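Local coordinates for mandelate racemase/muconate lactonizing enzyme family protein (Roseovarius nubinhibens ISM, PDB 3U4F) that binds magnesium and probably acts as a hydro-lyase of the enolase superfamily, though its substrate is not established, at residues W50-S58 / Y99-V107; T185-R193 / L218-F227. All coordinates share one frame; numbering follows the deposited sequence.

Interaction 1 of 2, residues W50-S58 / Y99-V107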
ATOM      1  N   TRP A  50       2.410 -24.421   9.209  1.00  9.00           N
ATOM      2  CA  TRP A  50       2.010 -23.255   9.996  1.00  8.48           C
ATOM      3  C   TRP A  50       2.913 -22.057   9.686  1.00  8.76           C
ATOM      4  O   TRP A  50       4.141 -22.197   9.628  1.00  8.82           O
ATOM      5  CB  TRP A  50       2.181 -23.597  11.484  1.00  8.23           C
ATOM      6  CG  TRP A  50       1.047 -24.460  12.031  1.00  9.90           C
ATOM      7  CD1 TRP A  50       0.976 -25.833  12.079  1.00 13.21           C
ATOM      8  CD2 TRP A  50      -0.200 -23.972  12.544  1.00 11.57           C
ATOM      9  NE1 TRP A  50      -0.252 -26.231  12.639  1.00 11.28           N
ATOM     10  CE2 TRP A  50      -0.985 -25.101  12.921  1.00 12.50           C
ATOM     11  CE3 TRP A  50      -0.727 -22.681  12.734  1.00 11.74           C
ATOM     12  CZ2 TRP A  50      -2.268 -24.966  13.487  1.00 11.26           C
ATOM     13  CZ3 TRP A  50      -1.994 -22.541  13.295  1.00 11.32           C
ATOM     14  CH2 TRP A  50      -2.748 -23.675  13.683  1.00 11.35           C
ATOM     15  N   GLY A  51       2.299 -20.883   9.498  1.00  8.05           N
ATOM     16  CA  GLY A  51       3.005 -19.617   9.264  1.00  6.84           C
ATOM     17  C   GLY A  51       2.323 -18.516  10.067  1.00  6.85           C
ATOM     18  O   GLY A  51       1.460 -18.796  10.931  1.00  6.96           O
ATOM     19  N   GLN A  52       2.712 -17.277   9.811  1.00  6.14           N
ATOM     20  CA  GLN A  52       2.153 -16.144  10.548  1.00  7.00           C
ATOM     21  C   GLN A  52       2.034 -14.974   9.608  1.00  7.18           C
ATOM     22  O   GLN A  52       2.923 -14.737   8.783  1.00  6.32           O
ATOM     23  CB  GLN A  52       3.037 -15.784  11.746  1.00  7.63           C
ATOM     24  CG  GLN A  52       2.448 -14.731  12.698  1.00  4.89           C
ATOM     25  CD  GLN A  52       3.542 -14.105  13.540  1.00  6.57           C
ATOM     26  OE1 GLN A  52       4.061 -14.735  14.453  1.00  5.26           O
ATOM     27  NE2 GLN A  52       3.914 -12.865  13.208  1.00  6.78           N
ATOM     28  N   VAL A  53       0.893 -14.288   9.655  1.00  7.74           N
ATOM     29  CA  VAL A  53       0.813 -12.975   9.012  1.00  7.40           C
ATOM     30  C   VAL A  53       1.584 -11.940   9.841  1.00  7.43           C
ATOM     31  O   VAL A  53       1.898 -12.155  11.025  1.00  7.17           O
ATOM     32  CB  VAL A  53      -0.671 -12.530   8.812  1.00  6.51           C
ATOM     33  CG1 VAL A  53      -1.426 -13.526   7.893  1.00  6.88           C
ATOM     34  CG2 VAL A  53      -1.381 -12.352  10.165  1.00  8.90           C
ATOM     35  N   SER A  54       1.860 -10.779   9.256  1.00  7.94           N
ATOM     36  CA  SER A  54       2.444  -9.729  10.072  1.00  8.93           C
ATOM     37  C   SER A  54       1.595  -9.408  11.295  1.00  8.81           C
ATOM     38  O   SER A  54       0.349  -9.447  11.235  1.00  8.77           O
ATOM     39  CB  SER A  54       2.672  -8.443   9.261  1.00  9.53           C
ATOM     40  OG  SER A  54       3.166  -7.471  10.151  1.00 13.36           O
ATOM     41  N   THR A  55       2.270  -9.090  12.403  1.00  7.41           N
ATOM     42  CA  THR A  55       1.623  -8.543  13.592  1.00  7.77           C
ATOM     43  C   THR A  55       1.062  -7.163  13.291  1.00  8.38           C
ATOM     44  O   THR A  55       1.456  -6.541  12.302  1.00  7.84           O
ATOM     45  CB  THR A  55       2.610  -8.403  14.754  1.00  8.13           C
ATOM     46  OG1 THR A  55       3.815  -7.776  14.281  1.00  8.25           O
ATOM     47  CG2 THR A  55       2.963  -9.799  15.331  1.00  8.96           C
ATOM     48  N   TYR A  56       0.083  -6.793  14.120  1.00  8.46           N
ATOM     49  CA  TYR A  56      -0.580  -5.482  14.239  1.00 10.14           C
ATOM     50  C   TYR A  56      -1.758  -5.414  13.265  1.00  8.73           C
ATOM     51  O   TYR A  56      -1.578  -5.511  12.053  1.00  8.41           O
ATOM     52  CB  TYR A  56       0.377  -4.300  14.106  1.00 11.20           C
ATOM     53  CG  TYR A  56       1.600  -4.399  15.018  1.00 15.92           C
ATOM     54  CD1 TYR A  56       1.468  -4.330  16.405  1.00 19.31           C
ATOM     55  CD2 TYR A  56       2.889  -4.549  14.480  1.00 19.31           C
ATOM     56  CE1 TYR A  56       2.601  -4.422  17.249  1.00 21.79           C
ATOM     57  CE2 TYR A  56       4.021  -4.633  15.313  1.00 22.14           C
ATOM     58  CZ  TYR A  56       3.865  -4.567  16.684  1.00 21.91           C
ATOM     59  OH  TYR A  56       4.991  -4.670  17.482  1.00 26.17           O
ATOM     60  N   HIS A  57      -2.954  -5.317  13.835  1.00  7.92           N
ATOM     61  CA  HIS A  57      -4.197  -5.384  13.061  1.00  7.52           C
ATOM     62  C   HIS A  57      -4.276  -6.683  12.240  1.00  7.19           C
ATOM     63  O   HIS A  57      -4.756  -6.710  11.117  1.00  5.35           O
ATOM     64  CB  HIS A  57      -4.385  -4.078  12.227  1.00  7.40           C
ATOM     65  CG  HIS A  57      -4.275  -2.830  13.059  1.00  8.56           C
ATOM     66  ND1 HIS A  57      -3.558  -1.713  12.664  1.00 11.06           N
ATOM     67  CD2 HIS A  57      -4.729  -2.555  14.305  1.00  8.27           C
ATOM     68  CE1 HIS A  57      -3.597  -0.797  13.618  1.00  4.56           C
ATOM     69  NE2 HIS A  57      -4.294  -1.283  14.626  1.00 14.98           N
ATOM     70  N   SER A  58      -3.816  -7.783  12.846  1.00  7.12           N
ATOM     71  CA  SER A  58      -3.723  -9.055  12.133  1.00  6.97           C
ATOM     72  C   SER A  58      -5.094  -9.590  11.740  1.00  7.44           C
ATOM     73  O   SER A  58      -5.197 -10.346  10.799  1.00  6.73           O
ATOM     74  CB  SER A  58      -2.990 -10.084  12.978  1.00  6.96           C
ATOM     75  OG  SER A  58      -1.690  -9.608  13.263  1.00  7.41           O
ATOM     76  N   TYR A  99      -1.283  -4.217   3.261  1.00  7.62           N
ATOM     77  CA  TYR A  99      -2.161  -5.314   3.736  1.00  7.37           C
ATOM     78  C   TYR A  99      -2.081  -6.572   2.881  1.00  6.74           C
ATOM     79  O   TYR A  99      -2.009  -7.691   3.410  1.00  7.10           O
ATOM     80  CB  TYR A  99      -3.611  -4.859   3.932  1.00  6.85           C
ATOM     81  CG  TYR A  99      -3.878  -4.271   5.313  1.00  7.30           C
ATOM     82  CD1 TYR A  99      -3.893  -5.093   6.459  1.00  7.18           C
ATOM     83  CD2 TYR A  99      -4.130  -2.910   5.478  1.00  4.53           C
ATOM     84  CE1 TYR A  99      -4.147  -4.579   7.708  1.00  7.14           C
ATOM     85  CE2 TYR A  99      -4.364  -2.370   6.751  1.00  4.75           C
ATOM     86  CZ  TYR A  99      -4.403  -3.211   7.847  1.00  7.79           C
ATOM     87  OH  TYR A  99      -4.650  -2.683   9.097  1.00  7.18           O
ATOM     88  N   LEU A 100      -2.082  -6.399   1.566  1.00  6.05           N
ATOM     89  CA  LEU A 100      -2.032  -7.556   0.699  1.00  6.84           C
ATOM     90  C   LEU A 100      -0.765  -8.377   0.971  1.00  7.53           C
ATOM     91  O   LEU A 100      -0.811  -9.608   0.987  1.00  7.17           O
ATOM     92  CB  LEU A 100      -2.099  -7.155  -0.769  1.00  6.02           C
ATOM     93  CG  LEU A 100      -2.258  -8.332  -1.770  1.00  7.77           C
ATOM     94  CD1 LEU A 100      -3.643  -8.956  -1.718  1.00  8.94           C
ATOM     95  CD2 LEU A 100      -1.946  -7.867  -3.222  1.00  8.89           C
ATOM     96  N   ARG A 101       0.356  -7.681   1.143  1.00  6.53           N
ATOM     97  CA  ARG A 101       1.620  -8.330   1.377  1.00  6.45           C
ATOM     98  C   ARG A 101       1.730  -8.965   2.759  1.00  6.23           C
ATOM     99  O   ARG A 101       2.261 -10.083   2.897  1.00  6.48           O
ATOM    100  CB  ARG A 101       2.771  -7.370   0.982  1.00  6.34           C
ATOM    101  CG  ARG A 101       2.784  -7.203  -0.563  1.00  8.38           C
ATOM    102  CD  ARG A 101       3.029  -5.804  -1.066  1.00  9.96           C
ATOM    103  NE  ARG A 101       2.898  -5.728  -2.524  1.00 12.18           N
ATOM    104  CZ  ARG A 101       1.755  -5.451  -3.166  1.00 13.73           C
ATOM    105  NH1 ARG A 101       0.626  -5.221  -2.495  1.00 10.49           N
ATOM    106  NH2 ARG A 101       1.731  -5.427  -4.496  1.00 16.51           N
ATOM    107  N   ARG A 102       1.182  -8.307   3.778  1.00  6.37           N
ATOM    108  CA  ARG A 102       1.152  -8.893   5.123  1.00  6.16           C
ATOM    109  C   ARG A 102       0.386 -10.221   5.099  1.00  7.06           C
ATOM    110  O   ARG A 102       0.749 -11.173   5.814  1.00  7.43           O
ATOM    111  CB  ARG A 102       0.487  -7.942   6.127  1.00  6.45           C
ATOM    112  CG  ARG A 102       1.281  -6.641   6.427  1.00  5.77           C
ATOM    113  CD  ARG A 102       0.380  -5.640   7.130  1.00  6.36           C
ATOM    114  NE  ARG A 102       1.048  -4.378   7.460  1.00  7.46           N
ATOM    115  CZ  ARG A 102       1.387  -4.014   8.699  1.00  7.84           C
ATOM    116  NH1 ARG A 102       1.157  -4.821   9.760  1.00  6.77           N
ATOM    117  NH2 ARG A 102       1.993  -2.868   8.880  1.00  8.18           N
ATOM    118  N   ALA A 103      -0.661 -10.275   4.266  1.00  5.92           N
ATOM    119  CA  ALA A 103      -1.524 -11.456   4.165  1.00  6.83           C
ATOM    120  C   ALA A 103      -0.783 -12.573   3.403  1.00  7.35           C
ATOM    121  O   ALA A 103      -0.723 -13.729   3.839  1.00  8.19           O
ATOM    122  CB  ALA A 103      -2.848 -11.069   3.436  1.00  6.28           C
HETATM  123  N   MSE A 104      -0.195 -12.209   2.280  1.00  6.69           N
HETATM  124  CA  MSE A 104       0.540 -13.176   1.464  1.00  7.71           C
HETATM  125  C   MSE A 104       1.657 -13.845   2.278  1.00  7.64           C
HETATM  126  O   MSE A 104       1.971 -15.037   2.108  1.00  6.41           O
HETATM  127  CB  MSE A 104       1.173 -12.423   0.296  1.00  9.05           C
HETATM  128  CG  MSE A 104       0.265 -12.208  -0.915  1.00 12.63           C
HETATM  129 SE   MSE A 104       1.009 -10.727  -2.042  1.00 27.18          SE
HETATM  130  CE  MSE A 104       2.748 -11.511  -2.456  1.00 19.26           C
ATOM    131  N   ALA A 105       2.260 -13.055   3.160  1.00  7.28           N
ATOM    132  CA  ALA A 105       3.353 -13.523   3.997  1.00  7.09           C
ATOM    133  C   ALA A 105       2.948 -14.702   4.874  1.00  8.25           C
ATOM    134  O   ALA A 105       3.782 -15.596   5.136  1.00  7.81           O
ATOM    135  CB  ALA A 105       3.895 -12.350   4.880  1.00  8.89           C
ATOM    136  N   GLY A 106       1.710 -14.697   5.368  1.00  7.06           N
ATOM    137  CA  GLY A 106       1.220 -15.805   6.202  1.00  7.34           C
ATOM    138  C   GLY A 106       1.106 -17.099   5.412  1.00  7.27           C
ATOM    139  O   GLY A 106       1.373 -18.190   5.924  1.00  7.71           O
ATOM    140  N   VAL A 107       0.696 -16.987   4.162  1.00  7.52           N
ATOM    141  CA  VAL A 107       0.601 -18.188   3.311  1.00  8.46           C
ATOM    142  C   VAL A 107       1.989 -18.704   2.923  1.00  8.66           C
ATOM    143  O   VAL A 107       2.263 -19.908   2.977  1.00  7.91           O
ATOM    144  CB  VAL A 107      -0.240 -17.946   2.052  1.00  8.28           C
ATOM    145  CG1 VAL A 107      -0.400 -19.271   1.233  1.00  9.45           C
ATOM    146  CG2 VAL A 107      -1.615 -17.372   2.436  1.00  7.10           C
TER
HETATM  147  O   HOH W   1      -0.959  -7.244  10.059  1.00  9.35           O

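Interaction 2 of 2, residues T185-R193 / L218-F227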
ATOM      1  N   THR A 185      18.762  13.171  22.006  1.00 14.01           N
ATOM      2  CA  THR A 185      19.647  12.478  21.050  1.00 14.93           C
ATOM      3  C   THR A 185      21.118  12.821  21.265  1.00 15.41           C
ATOM      4  O   THR A 185      21.987  11.939  21.208  1.00 15.84           O
ATOM      5  CB  THR A 185      19.210  12.739  19.603  1.00 14.66           C
ATOM      6  OG1 THR A 185      17.875  12.268  19.459  1.00 13.86           O
ATOM      7  CG2 THR A 185      20.116  12.032  18.587  1.00 15.06           C
ATOM      8  N   GLU A 186      21.403  14.094  21.553  1.00 15.74           N
ATOM      9  CA  GLU A 186      22.784  14.507  21.813  1.00 16.31           C
ATOM     10  C   GLU A 186      23.343  13.854  23.078  1.00 16.57           C
ATOM     11  O   GLU A 186      24.542  13.649  23.191  1.00 16.84           O
ATOM     12  CB  GLU A 186      22.907  16.040  21.888  1.00 16.60           C
ATOM     13  CG  GLU A 186      22.663  16.701  20.553  1.00 19.01           C
ATOM     14  CD  GLU A 186      21.199  17.076  20.308  1.00 22.00           C
ATOM     15  OE1 GLU A 186      20.285  16.696  21.094  1.00 18.51           O
ATOM     16  OE2 GLU A 186      20.970  17.781  19.301  1.00 25.24           O
ATOM     17  N   GLU A 187      22.465  13.534  24.018  1.00 16.96           N
ATOM     18  CA  GLU A 187      22.875  12.896  25.254  1.00 17.44           C
ATOM     19  C   GLU A 187      23.066  11.393  25.074  1.00 17.00           C
ATOM     20  O   GLU A 187      24.010  10.822  25.607  1.00 16.22           O
ATOM     21  CB  GLU A 187      21.863  13.155  26.369  1.00 18.11           C
ATOM     22  CG  GLU A 187      22.292  12.551  27.726  1.00 21.91           C
ATOM     23  CD  GLU A 187      21.221  12.664  28.800  1.00 30.35           C
ATOM     24  OE1 GLU A 187      20.190  13.333  28.553  1.00 34.04           O
ATOM     25  OE2 GLU A 187      21.408  12.080  29.902  1.00 31.92           O
ATOM     26  N   ILE A 188      22.167  10.748  24.326  1.00 16.32           N
ATOM     27  CA  ILE A 188      22.165   9.277  24.286  1.00 14.88           C
ATOM     28  C   ILE A 188      23.390   8.713  23.563  1.00 15.04           C
ATOM     29  O   ILE A 188      23.911   7.685  23.956  1.00 15.46           O
ATOM     30  CB  ILE A 188      20.837   8.709  23.693  1.00 14.34           C
ATOM     31  CG1 ILE A 188      20.644   7.233  24.095  1.00 14.40           C
ATOM     32  CG2 ILE A 188      20.806   8.870  22.205  1.00 13.94           C
ATOM     33  CD1 ILE A 188      19.219   6.692  23.884  1.00 12.37           C
ATOM     34  N   VAL A 189      23.847   9.395  22.526  1.00 14.95           N
ATOM     35  CA  VAL A 189      24.978   8.925  21.731  1.00 15.46           C
ATOM     36  C   VAL A 189      26.246   8.810  22.602  1.00 15.89           C
ATOM     37  O   VAL A 189      26.753   7.703  22.749  1.00 14.61           O
ATOM     38  CB  VAL A 189      25.174   9.778  20.440  1.00 15.87           C
ATOM     39  CG1 VAL A 189      26.438   9.360  19.675  1.00 14.31           C
ATOM     40  CG2 VAL A 189      23.936   9.636  19.554  1.00 16.49           C
ATOM     41  N   PRO A 190      26.729   9.929  23.207  1.00 16.51           N
ATOM     42  CA  PRO A 190      27.916   9.806  24.061  1.00 17.36           C
ATOM     43  C   PRO A 190      27.679   8.917  25.288  1.00 17.83           C
ATOM     44  O   PRO A 190      28.610   8.234  25.734  1.00 18.39           O
ATOM     45  CB  PRO A 190      28.198  11.269  24.487  1.00 17.53           C
ATOM     46  CG  PRO A 190      26.851  11.935  24.431  1.00 17.66           C
ATOM     47  CD  PRO A 190      26.288  11.340  23.132  1.00 16.95           C
ATOM     48  N   THR A 191      26.451   8.905  25.804  1.00 17.57           N
ATOM     49  CA  THR A 191      26.112   8.099  26.991  1.00 18.46           C
ATOM     50  C   THR A 191      26.246   6.592  26.767  1.00 17.75           C
ATOM     51  O   THR A 191      26.782   5.865  27.623  1.00 16.67           O
ATOM     52  CB  THR A 191      24.703   8.395  27.488  1.00 18.69           C
ATOM     53  OG1 THR A 191      24.658   9.719  28.011  1.00 20.09           O
ATOM     54  CG2 THR A 191      24.295   7.425  28.586  1.00 20.52           C
HETATM   55  N   MSE A 192      25.760   6.117  25.623  1.00 17.22           N
HETATM   56  CA  MSE A 192      25.916   4.700  25.295  1.00 17.48           C
HETATM   57  C   MSE A 192      27.377   4.296  25.139  1.00 16.54           C
HETATM   58  O   MSE A 192      27.776   3.258  25.623  1.00 15.67           O
HETATM   59  CB  MSE A 192      25.131   4.324  24.036  1.00 17.41           C
HETATM   60  CG  MSE A 192      23.605   4.449  24.201  1.00 20.40           C
HETATM   61 SE   MSE A 192      22.863   3.372  25.678  1.00 36.08          SE
HETATM   62  CE  MSE A 192      23.388   1.609  25.080  1.00 28.69           C
ATOM     63  N   ARG A 193      28.171   5.093  24.448  1.00 16.94           N
ATOM     64  CA  ARG A 193      29.558   4.725  24.262  1.00 17.03           C
ATOM     65  C   ARG A 193      30.331   4.755  25.587  1.00 18.51           C
ATOM     66  O   ARG A 193      31.158   3.872  25.848  1.00 17.07           O
ATOM     67  CB  ARG A 193      30.244   5.604  23.224  1.00 17.02           C
ATOM     68  CG  ARG A 193      31.751   5.290  22.994  1.00 17.92           C
ATOM     69  CD  ARG A 193      32.041   3.793  22.652  1.00 18.38           C
ATOM     70  NE  ARG A 193      31.428   3.344  21.391  1.00 17.11           N
ATOM     71  CZ  ARG A 193      31.162   2.072  21.064  1.00 18.46           C
ATOM     72  NH1 ARG A 193      31.419   1.075  21.914  1.00 15.36           N
ATOM     73  NH2 ARG A 193      30.625   1.792  19.881  1.00 17.17           N
ATOM     74  N   LEU A 218      23.964  14.520  12.886  1.00 11.33           N
ATOM     75  CA  LEU A 218      23.912  13.362  13.798  1.00 11.20           C
ATOM     76  C   LEU A 218      24.900  12.281  13.393  1.00 10.98           C
ATOM     77  O   LEU A 218      25.562  11.694  14.268  1.00 12.28           O
ATOM     78  CB  LEU A 218      22.506  12.756  13.886  1.00 10.01           C
ATOM     79  CG  LEU A 218      22.288  11.474  14.730  1.00 11.22           C
ATOM     80  CD1 LEU A 218      22.841  11.628  16.137  1.00 11.47           C
ATOM     81  CD2 LEU A 218      20.782  11.118  14.783  1.00  9.07           C
ATOM     82  N   GLY A 219      24.981  11.982  12.099  1.00 10.97           N
ATOM     83  CA  GLY A 219      25.918  10.977  11.602  1.00 11.87           C
ATOM     84  C   GLY A 219      27.366  11.253  11.998  1.00 13.17           C
ATOM     85  O   GLY A 219      28.133  10.319  12.278  1.00 12.28           O
ATOM     86  N   LYS A 220      27.748  12.530  12.021  1.00 13.23           N
ATOM     87  CA  LYS A 220      29.098  12.916  12.506  1.00 14.76           C
ATOM     88  C   LYS A 220      29.307  12.628  13.981  1.00 14.20           C
ATOM     89  O   LYS A 220      30.380  12.165  14.374  1.00 15.37           O
ATOM     90  CB  LYS A 220      29.383  14.414  12.299  1.00 15.38           C
ATOM     91  CG  LYS A 220      29.132  14.922  10.917  1.00 19.61           C
ATOM     92  CD  LYS A 220      29.849  14.146   9.877  1.00 24.52           C
ATOM     93  CE  LYS A 220      29.585  14.777   8.535  1.00 29.00           C
ATOM     94  NZ  LYS A 220      30.001  16.209   8.530  1.00 30.70           N
ATOM     95  N   LEU A 221      28.309  12.939  14.800  1.00 13.39           N
ATOM     96  CA  LEU A 221      28.355  12.636  16.225  1.00 13.24           C
ATOM     97  C   LEU A 221      28.445  11.109  16.448  1.00 13.04           C
ATOM     98  O   LEU A 221      29.180  10.635  17.314  1.00 12.77           O
ATOM     99  CB  LEU A 221      27.116  13.203  16.927  1.00 13.85           C
ATOM    100  CG  LEU A 221      26.935  13.010  18.438  1.00 14.78           C
ATOM    101  CD1 LEU A 221      28.047  13.740  19.239  1.00 18.45           C
ATOM    102  CD2 LEU A 221      25.561  13.530  18.886  1.00 16.23           C
ATOM    103  N   LEU A 222      27.669  10.344  15.683  1.00 11.95           N
ATOM    104  CA  LEU A 222      27.684   8.871  15.793  1.00 11.01           C
ATOM    105  C   LEU A 222      29.086   8.343  15.455  1.00 11.59           C
ATOM    106  O   LEU A 222      29.635   7.475  16.154  1.00 12.12           O
ATOM    107  CB  LEU A 222      26.666   8.275  14.804  1.00 10.04           C
ATOM    108  CG  LEU A 222      25.193   8.566  15.077  1.00  9.13           C
ATOM    109  CD1 LEU A 222      24.335   8.009  13.940  1.00  8.46           C
ATOM    110  CD2 LEU A 222      24.779   7.995  16.401  1.00  8.42           C
ATOM    111  N   GLN A 223      29.657   8.870  14.381  1.00 12.76           N
ATOM    112  CA  GLN A 223      31.019   8.521  13.974  1.00 14.74           C
ATOM    113  C   GLN A 223      32.042   8.866  15.063  1.00 15.93           C
ATOM    114  O   GLN A 223      32.901   8.035  15.360  1.00 16.59           O
ATOM    115  CB  GLN A 223      31.362   9.187  12.651  1.00 14.76           C
ATOM    116  CG  GLN A 223      30.623   8.556  11.466  1.00 15.47           C
ATOM    117  CD  GLN A 223      30.779   9.318  10.169  1.00 17.46           C
ATOM    118  OE1 GLN A 223      31.270  10.462  10.149  1.00 21.69           O
ATOM    119  NE2 GLN A 223      30.356   8.712   9.085  1.00 12.97           N
ATOM    120  N   ASP A 224      31.942  10.071  15.645  1.00 16.48           N
ATOM    121  CA  ASP A 224      32.819  10.487  16.783  1.00 18.25           C
ATOM    122  C   ASP A 224      32.741   9.516  17.980  1.00 17.84           C
ATOM    123  O   ASP A 224      33.729   9.297  18.707  1.00 16.84           O
ATOM    124  CB  ASP A 224      32.462  11.891  17.280  1.00 18.23           C
ATOM    125  CG  ASP A 224      32.766  12.993  16.268  1.00 20.96           C
ATOM    126  OD1 ASP A 224      33.449  12.760  15.243  1.00 21.81           O
ATOM    127  OD2 ASP A 224      32.295  14.120  16.527  1.00 24.89           O
ATOM    128  N   HIS A 225      31.569   8.915  18.181  1.00 16.59           N
ATOM    129  CA  HIS A 225      31.407   7.975  19.287  1.00 16.73           C
ATOM    130  C   HIS A 225      31.393   6.510  18.893  1.00 16.03           C
ATOM    131  O   HIS A 225      31.022   5.663  19.678  1.00 16.57           O
ATOM    132  CB  HIS A 225      30.211   8.359  20.162  1.00 17.24           C
ATOM    133  CG  HIS A 225      30.426   9.645  20.906  1.00 20.71           C
ATOM    134  ND1 HIS A 225      30.168  10.878  20.345  1.00 24.51           N
ATOM    135  CD2 HIS A 225      30.930   9.891  22.139  1.00 20.88           C
ATOM    136  CE1 HIS A 225      30.474  11.828  21.213  1.00 23.83           C
ATOM    137  NE2 HIS A 225      30.932  11.256  22.312  1.00 24.05           N
ATOM    138  N   GLY A 226      31.848   6.214  17.685  1.00 15.74           N
ATOM    139  CA  GLY A 226      32.060   4.840  17.293  1.00 15.22           C
ATOM    140  C   GLY A 226      30.802   4.002  17.095  1.00 14.10           C
ATOM    141  O   GLY A 226      30.875   2.769  17.151  1.00 14.77           O
ATOM    142  N   PHE A 227      29.660   4.643  16.837  1.00 12.78           N
ATOM    143  CA  PHE A 227      28.501   3.877  16.352  1.00 11.33           C
ATOM    144  C   PHE A 227      28.778   3.274  14.973  1.00 10.97           C
ATOM    145  O   PHE A 227      29.571   3.811  14.174  1.00 10.74           O
ATOM    146  CB  PHE A 227      27.226   4.728  16.327  1.00 11.62           C
ATOM    147  CG  PHE A 227      26.534   4.854  17.655  1.00 10.80           C
ATOM    148  CD1 PHE A 227      27.165   5.473  18.761  1.00 11.54           C
ATOM    149  CD2 PHE A 227      25.215   4.407  17.796  1.00  9.96           C
ATOM    150  CE1 PHE A 227      26.485   5.634  19.986  1.00 11.55           C
ATOM    151  CE2 PHE A 227      24.530   4.543  19.010  1.00  8.13           C
ATOM    152  CZ  PHE A 227      25.160   5.163  20.105  1.00 12.24           C
TER

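Interaction 1 of 2, residues W50-S58 / Y99-V107
A water joins Arg102 to the loop opposite: it accepts from Arg102 NH1 at 3.2 Å, and Ser54 O, at 2.8 Å, and Tyr56 O compete with other acceptors for its protons. The arginine reaches it because its chain is extended from CG to NE (chi3 180°), carrying the guanidinium from the helix to the turn. There Thr55 O lies at the guanidinium edge, 3.1 Å from Arg102 NH1. Such a long, multiply donating side chain suits a turn that brings several carbonyl oxygens near one point. Ser54 lies alongside the arginine stem, its CB 3.6 Å from Arg102 CG, while its OG, anti to the backbone N (chi1 177°), donates in plane to a lone pair of Thr55 O. With an alanine here in place of Ser54, the Thr55 carbonyl is likely to lose its hydroxyl donor and the turn some of its hold beside the guanidinium. Nearer the strand, Gly106 CA makes a CH...O contact with Gln52 O (3.3 Å); a CB on Gly106 would collide with Val53 CG1. Tyr99 OH meets His57 CB at 3.4 Å. Arg102 NE also bonds Ser98 OG, and NH2 bonds Lys94 O of the second subunit, whose Phe95 adds a cation-pi contact. Residues 50-52 run nearly antiparallel (160°) to helical residues 99-107, with helix 58-73 packing on Val53 and Tyr99, and helix 281-284 on Ser54.

Interaction 2 of 2, residues T185-R193 / L218-F227
Val189 is the apolar centre, its two methyls reaching different neighbours for the most part. CG2 meets Leu222 CD2 at 3.7 Å and also approaches Leu218, whereas CG1, anti to the backbone N (chi1 175°), packs on Leu221 CG and on Phe227 CE1, the latter at 3.7 Å. A compact branched residue suits this place, since it fills a site ringed by larger side chains. Leu218 CD1 continues the apolar row to Thr185 CG2, the two side chains crossing at about a right angle, and the Phe227 ring carries Leu222 CD2 over one face while its CZ reaches Met192 CB. Outward lies His225, whose ring takes Pro190 CA over one face in a CH-pi contact, 3.9 Å from the ring centroid. The ring is held by His225 ND1, which donates to Leu221 O (3.2 Å) within the ring plane. At the polar edge Arg193, bent at chi2 and chi3, reaches the C-terminal end of helix 212-224: NE donates nearly straight (166°) to His225 O at 2.9 Å, and NH2 reaches Gly226 O from above the carbonyl plane, while NH1 bonds the backbone oxygens of Gly197 and Ala200. Gly226, with the positive phi that favours glycine, closes a Schellman motif there. Segments 185-193 and 218-224 run nearly parallel (17°) on the outside of the barrel, with Leu222 and Phe227 resting on strand 201-205, Leu218 on strand 229-231, and Met192 touching helix 147-161.

From the N terminus, interaction 1 comes first: strand 48-52 and the turn after it are met by helix 98-119, closing a largely helical excursion of 40 residues within the N-terminal capping domain. Interaction 2 opens only later, joining helix 184-196 to helix 212-224, with strand 201-205 coming between them in the chain, so that two successive beta-alpha units of the TIM barrel lie side by side. The contacts are in series, neither nested nor crossed, and sit on opposite sides of the chain's centre; the nearest atoms of interaction 1 and interaction 2 are about 19 Å apart. Interaction 1 is buried and meets the second subunit; interaction 2 belongs to the barrel's outer helical layer, untouched by the other chain.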